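Side-chain contacts in putative TetR-family transcriptional regulator (Bordetella parapertussis 12822, PDB 3CCY), which probably binds cis-regulatory DNA as a dimeric transcription factor of the TetR family, possibly as a repressor: residues M161-F164 with G165-N168; E21-A24 with A25-R29; Q144-P147 with D148-A151. All coordinates share one frame; numbering follows the deposited sequence.

Contact 1: M161-F164 with G165-N168; sequences MLFF and GMIN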
# COMPACT_ATOMS: atom_id res chain seq x y z
N MSE A 161 -8.67 -8.93 1.08
CA MSE A 161 -7.88 -7.74 1.31
C MSE A 161 -6.37 -8.08 1.36
O MSE A 161 -5.54 -7.26 1.02
CB MSE A 161 -8.34 -7.02 2.61
CG MSE A 161 -9.78 -6.52 2.57
SE MSE A 161 -10.19 -5.58 0.91
CE MSE A 161 -9.22 -3.97 1.38
N LEU A 162 -6.02 -9.31 1.76
CA LEU A 162 -4.61 -9.72 1.71
C LEU A 162 -4.16 -9.84 0.27
O LEU A 162 -3.09 -9.36 -0.10
CB LEU A 162 -4.39 -11.03 2.45
CG LEU A 162 -4.48 -10.89 3.98
CD1 LEU A 162 -4.59 -12.25 4.67
CD2 LEU A 162 -3.28 -10.02 4.60
N PHE A 163 -5.02 -10.43 -0.55
CA PHE A 163 -4.81 -10.42 -1.97
C PHE A 163 -4.63 -9.00 -2.56
O PHE A 163 -3.68 -8.78 -3.29
CB PHE A 163 -5.91 -11.15 -2.72
CG PHE A 163 -5.81 -10.91 -4.19
CD1 PHE A 163 -4.85 -11.60 -4.93
CD2 PHE A 163 -6.55 -9.91 -4.80
CE1 PHE A 163 -4.68 -11.34 -6.29
CE2 PHE A 163 -6.36 -9.64 -6.15
CZ PHE A 163 -5.43 -10.36 -6.87
N PHE A 164 -5.60 -8.10 -2.32
CA PHE A 164 -5.47 -6.69 -2.78
C PHE A 164 -4.15 -6.00 -2.43
O PHE A 164 -3.58 -5.27 -3.23
CB PHE A 164 -6.66 -5.82 -2.37
CG PHE A 164 -7.77 -5.88 -3.39
CD1 PHE A 164 -7.59 -5.35 -4.66
CD2 PHE A 164 -8.97 -6.52 -3.09
CE1 PHE A 164 -8.61 -5.42 -5.64
CE2 PHE A 164 -9.99 -6.60 -4.07
CZ PHE A 164 -9.81 -6.05 -5.32
N GLY A 165 -3.70 -6.21 -1.21
CA GLY A 165 -2.37 -5.77 -0.77
C GLY A 165 -1.25 -6.18 -1.70
O GLY A 165 -0.41 -5.34 -2.02
N MSE A 166 -1.19 -7.46 -2.08
CA MSE A 166 -0.15 -7.90 -3.04
C MSE A 166 -0.12 -7.08 -4.29
O MSE A 166 0.96 -6.70 -4.75
CB MSE A 166 -0.38 -9.32 -3.55
CG MSE A 166 -0.33 -10.36 -2.52
SE MSE A 166 -0.41 -12.11 -3.49
CE MSE A 166 -1.70 -12.89 -2.50
N ILE A 167 -1.29 -6.90 -4.91
CA ILE A 167 -1.35 -6.14 -6.17
C ILE A 167 -1.37 -4.63 -6.02
O ILE A 167 -0.82 -3.95 -6.86
CB ILE A 167 -2.53 -6.59 -7.12
CG1 ILE A 167 -3.91 -6.49 -6.47
CG2 ILE A 167 -2.29 -7.98 -7.69
CD1 ILE A 167 -4.98 -6.50 -7.60
N ASN A 168 -2.02 -4.09 -4.99
CA ASN A 168 -2.09 -2.62 -4.80
C ASN A 168 -0.76 -2.03 -4.34
O ASN A 168 -0.48 -0.85 -4.61
CB ASN A 168 -3.20 -2.20 -3.81
CG ASN A 168 -4.60 -2.39 -4.38
OD1 ASN A 168 -4.74 -2.76 -5.53
ND2 ASN A 168 -5.63 -2.16 -3.58
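Phe163 and Ile167 meet one helical turn apart, their side chains slanting across each other so that CE2 of the Phe163 ring lies 3.7 Å from CD1 of Ile167. Phe163 starts out pointing away from the following turn, but CG stands anti to the backbone N (chi1 170°), and this swings the ring back along the helix until its far end, CE2 and CZ, reaches the isoleucine. Ile167 answers with CG1 set between its own backbone N and carbonyl carbon (chi1 57°), and the same CD1 also reaches the neighbouring ring, 4.1 Å from CD1 of Phe164. The methyl thus bridges two phenylalanines. On the other flank Met166, a selenomethionine, runs at about a right angle to Phe163, and its CE comes 4.2 Å from CD1 of that ring. Helix 153-168 belongs to the all-helical C-terminal domain of the TetR fold, and here one flank of it faces the domain core while another faces the second subunit. Phe163 packs edge-to-face with Phe193 of helix 182-195, Phe164 leans on Ile135 and Val138 of helix 122-145, and Met166 touches Met166 of the second subunit. The Phe164 ring and the Asn168 amide are turned 42° apart, with CD1 of Phe164 3.9 Å from both ND2 and OD1 of Asn168. The backbone N of Asn168 donates to Phe164 O at 2.6 Å, while Gly165 N, at the start of this turn, bonds to Met161 O at 3.1 Å.

Contact 2: E21-A24 with A25-R29; sequences ERAA and AMFAR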
# COMPACT_ATOMS: atom_id res chain seq x y z
N GLU A 21 -4.49 14.68 -17.45
CA GLU A 21 -3.25 13.93 -17.66
C GLU A 21 -2.10 14.54 -16.86
O GLU A 21 -1.36 13.83 -16.18
CB GLU A 21 -2.89 13.91 -19.16
CG GLU A 21 -1.86 12.85 -19.59
CD GLU A 21 -1.65 12.79 -21.12
OE1 GLU A 21 -1.22 11.72 -21.62
OE2 GLU A 21 -1.91 13.80 -21.82
N ARG A 22 -1.97 15.86 -16.95
CA ARG A 22 -0.85 16.58 -16.34
C ARG A 22 -1.01 16.67 -14.81
O ARG A 22 -0.03 16.53 -14.07
CB ARG A 22 -0.66 17.95 -16.99
CG ARG A 22 0.78 18.22 -17.44
CD ARG A 22 1.03 17.83 -18.90
NE ARG A 22 1.07 19.00 -19.78
CZ ARG A 22 1.28 18.97 -21.10
NH1 ARG A 22 1.47 17.82 -21.73
NH2 ARG A 22 1.29 20.10 -21.79
N ALA A 23 -2.25 16.88 -14.35
CA ALA A 23 -2.59 16.87 -12.92
C ALA A 23 -2.34 15.51 -12.27
O ALA A 23 -1.79 15.43 -11.16
CB ALA A 23 -4.03 17.26 -12.72
N ALA A 24 -2.78 14.45 -12.94
CA ALA A 24 -2.56 13.08 -12.46
C ALA A 24 -1.07 12.85 -12.19
O ALA A 24 -0.71 12.35 -11.12
CB ALA A 24 -3.08 12.07 -13.46
N ALA A 25 -0.22 13.25 -13.12
CA ALA A 25 1.22 13.10 -12.94
C ALA A 25 1.75 13.82 -11.68
O ALA A 25 2.52 13.26 -10.91
CB ALA A 25 1.99 13.52 -14.19
N MSE A 26 1.32 15.06 -11.46
CA MSE A 26 1.78 15.80 -10.29
C MSE A 26 1.23 15.27 -8.96
O MSE A 26 1.99 15.13 -7.99
CB MSE A 26 1.50 17.28 -10.44
CG MSE A 26 2.57 17.96 -11.28
SE MSE A 26 2.27 19.85 -11.52
CE MSE A 26 0.80 19.73 -12.80
N PHE A 27 -0.07 14.97 -8.92
CA PHE A 27 -0.70 14.39 -7.73
C PHE A 27 -0.02 13.09 -7.30
O PHE A 27 -0.04 12.73 -6.11
CB PHE A 27 -2.19 14.10 -7.96
CG PHE A 27 -3.06 15.33 -8.18
CD1 PHE A 27 -2.62 16.61 -7.86
CD2 PHE A 27 -4.36 15.18 -8.65
CE1 PHE A 27 -3.44 17.72 -8.05
CE2 PHE A 27 -5.19 16.27 -8.84
CZ PHE A 27 -4.73 17.55 -8.54
N ALA A 28 0.53 12.37 -8.28
CA ALA A 28 1.18 11.07 -8.05
C ALA A 28 2.67 11.16 -7.66
O ALA A 28 3.17 10.26 -6.99
CB ALA A 28 0.99 10.13 -9.26
N ARG A 29 3.38 12.23 -8.06
CA ARG A 29 4.74 12.48 -7.54
C ARG A 29 4.67 13.15 -6.16
O ARG A 29 4.85 12.48 -5.14
CB ARG A 29 5.62 13.33 -8.48
CG ARG A 29 5.52 13.06 -9.97
CD ARG A 29 6.00 11.66 -10.36
NE ARG A 29 5.70 11.38 -11.77
CZ ARG A 29 4.53 10.91 -12.22
NH1 ARG A 29 3.54 10.65 -11.37
NH2 ARG A 29 4.35 10.69 -13.52
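Ala23 and Phe27 lie one turn apart on the same side of helix 15-29, which precedes the predicted helix-turn-helix motif in the DNA-binding domain of this TetR-type protein. Among the backbone bonds, the straightest is Phe27 N to Ala23 O, 2.9 Å long with an N-H...O angle of 176°. Met26 N to Arg22 O and Ala28 N to Ala24 O continue the alpha-helical pattern, and Ala25 N to Glu21 O is a weak bond.

Apolar contact within the turn is slight: Ala23 CB lies 4.2 Å from CE2 of Phe27, and both residues also touch Met65 of helix 58-81. Met26, a selenomethionine bent at chi3 (-73°), folds its CE back to 3.5 Å from Arg22 O, while its side chain packs on Ile40 and Ala43 of helix 37-43.

The charged ends find partners outside the turn: Arg22 NE bonds to Ala43 O, and Arg29 NH1 forms a salt bridge with Asp107, tying this helix to helix 87-115.

A carbonyl over a ring face is the remaining kind of contact. With chi1 of Phe27 at -66°, CG sits beside the backbone N, and Ala23 O lies 3.2 Å above the ring plane, displaced toward the rim and nearest to CG.

Contact 3: Q144-P147 with D148-A151; sequences QLRP and DMAA
Bends at chi2 and chi3 curl the Arg146 side chain round toward Asp148, whose own CG lies between its backbone N and carbonyl carbon (chi1 61°), and the two groups close a bidentate, side-on salt bridge: NE of Arg146 donates to OD1 of Asp148 and NH2 of Arg146 to OD2, each at 2.8 Å and nearly straight. The guanidinium and carboxylate planes are 25° apart, nearly coplanar, so both N-H groups can point at an oxygen at once. OD1 uses its syn lone pair; OD2 is also met on the syn side, though from somewhat out of the carboxylate plane. Over one guanidinium face lies CG of Met149, a selenomethionine, 3.5 Å above the plane and offset toward the rim, while its CE turns back to 3.7 Å from CG of Arg146.

The backbone forms a short 3-10 turn in the link between helices 122-145 and 153-168, with Met149 N bonded to Arg146 O at 3.0 Å and Ala150 N to Pro147 O at 3.2 Å. Arg146 NH1 reaches Leu200 O of the second subunit, placing the turn at the dimer interface. With two bonds to Asp148 and a third across the interface, the guanidinium should be held against rotation, and the paired charges probably keep both groups ionised at this surface.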
# COMPACT_ATOMS: atom_id res chain seq x y z
N GLN A 144 -15.81 -18.37 -5.70
CA GLN A 144 -16.18 -19.32 -6.74
C GLN A 144 -15.12 -20.42 -6.92
O GLN A 144 -15.42 -21.48 -7.42
CB GLN A 144 -16.50 -18.64 -8.07
CG GLN A 144 -17.84 -17.97 -8.01
CD GLN A 144 -18.21 -17.25 -9.28
OE1 GLN A 144 -17.48 -16.39 -9.76
NE2 GLN A 144 -19.37 -17.57 -9.81
N LEU A 145 -13.89 -20.14 -6.52
CA LEU A 145 -12.84 -21.16 -6.47
C LEU A 145 -12.98 -22.02 -5.23
O LEU A 145 -12.64 -23.19 -5.26
CB LEU A 145 -11.43 -20.54 -6.45
CG LEU A 145 -11.12 -19.65 -7.65
CD1 LEU A 145 -9.86 -18.85 -7.35
CD2 LEU A 145 -10.96 -20.48 -8.88
N ARG A 146 -13.44 -21.42 -4.13
CA ARG A 146 -13.60 -22.13 -2.86
C ARG A 146 -15.00 -21.91 -2.29
O ARG A 146 -15.15 -21.16 -1.34
CB ARG A 146 -12.56 -21.62 -1.83
CG ARG A 146 -11.08 -22.03 -2.05
CD ARG A 146 -10.85 -23.56 -1.93
NE ARG A 146 -11.28 -24.14 -0.63
CZ ARG A 146 -10.49 -24.31 0.43
NH1 ARG A 146 -9.22 -23.91 0.40
NH2 ARG A 146 -10.97 -24.87 1.54
N PRO A 147 -16.05 -22.53 -2.90
CA PRO A 147 -17.39 -22.25 -2.36
C PRO A 147 -17.53 -22.74 -0.93
O PRO A 147 -18.32 -22.18 -0.19
CB PRO A 147 -18.35 -23.01 -3.29
CG PRO A 147 -17.50 -23.92 -4.12
CD PRO A 147 -16.08 -23.45 -4.05
N ASP A 148 -16.67 -23.71 -0.53
CA ASP A 148 -16.73 -24.24 0.83
C ASP A 148 -16.33 -23.20 1.87
O ASP A 148 -16.58 -23.37 3.05
CB ASP A 148 -15.90 -25.53 0.96
CG ASP A 148 -14.39 -25.33 0.64
OD1 ASP A 148 -14.00 -24.60 -0.32
OD2 ASP A 148 -13.58 -25.94 1.35
N MSE A 149 -15.73 -22.10 1.43
CA MSE A 149 -15.29 -21.04 2.33
C MSE A 149 -16.22 -19.81 2.44
O MSE A 149 -15.96 -18.86 3.19
CB MSE A 149 -13.86 -20.65 1.94
CG MSE A 149 -12.89 -21.82 2.35
SE MSE A 149 -11.24 -21.27 2.93
CE MSE A 149 -10.88 -20.37 1.24
N ALA A 150 -17.33 -19.86 1.73
CA ALA A 150 -18.21 -18.70 1.62
C ALA A 150 -19.01 -18.48 2.93
O ALA A 150 -19.45 -17.37 3.21
CB ALA A 150 -19.10 -18.83 0.40
N ALA A 151 -19.11 -19.54 3.75
CA ALA A 151 -19.82 -19.50 5.03
C ALA A 151 -19.17 -18.53 6.02
O ALA A 151 -19.86 -17.95 6.86
CB ALA A 151 -19.90 -20.91 5.65

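From the N terminus, contact 2 comes first, on helix 15-29 of the DNA-binding domain, where its side chains pack against helices 37-43, 58-81 and 87-115. Contact 3 follows in the link from helix 122-145 to helix 153-168, and contact 1 lies near the end of that next helix. The three are in series: each is a local turn of continuous chain, so none nests in or crosses another. Contacts 1 and 3 share the C-terminal domain, their centres about 19 Å apart, and both touch the second subunit. Contact 2 lies across the chain's centre, about 40 Å from contact 3 between centres, and helix 87-115 packs against both contact 2 and contact 1.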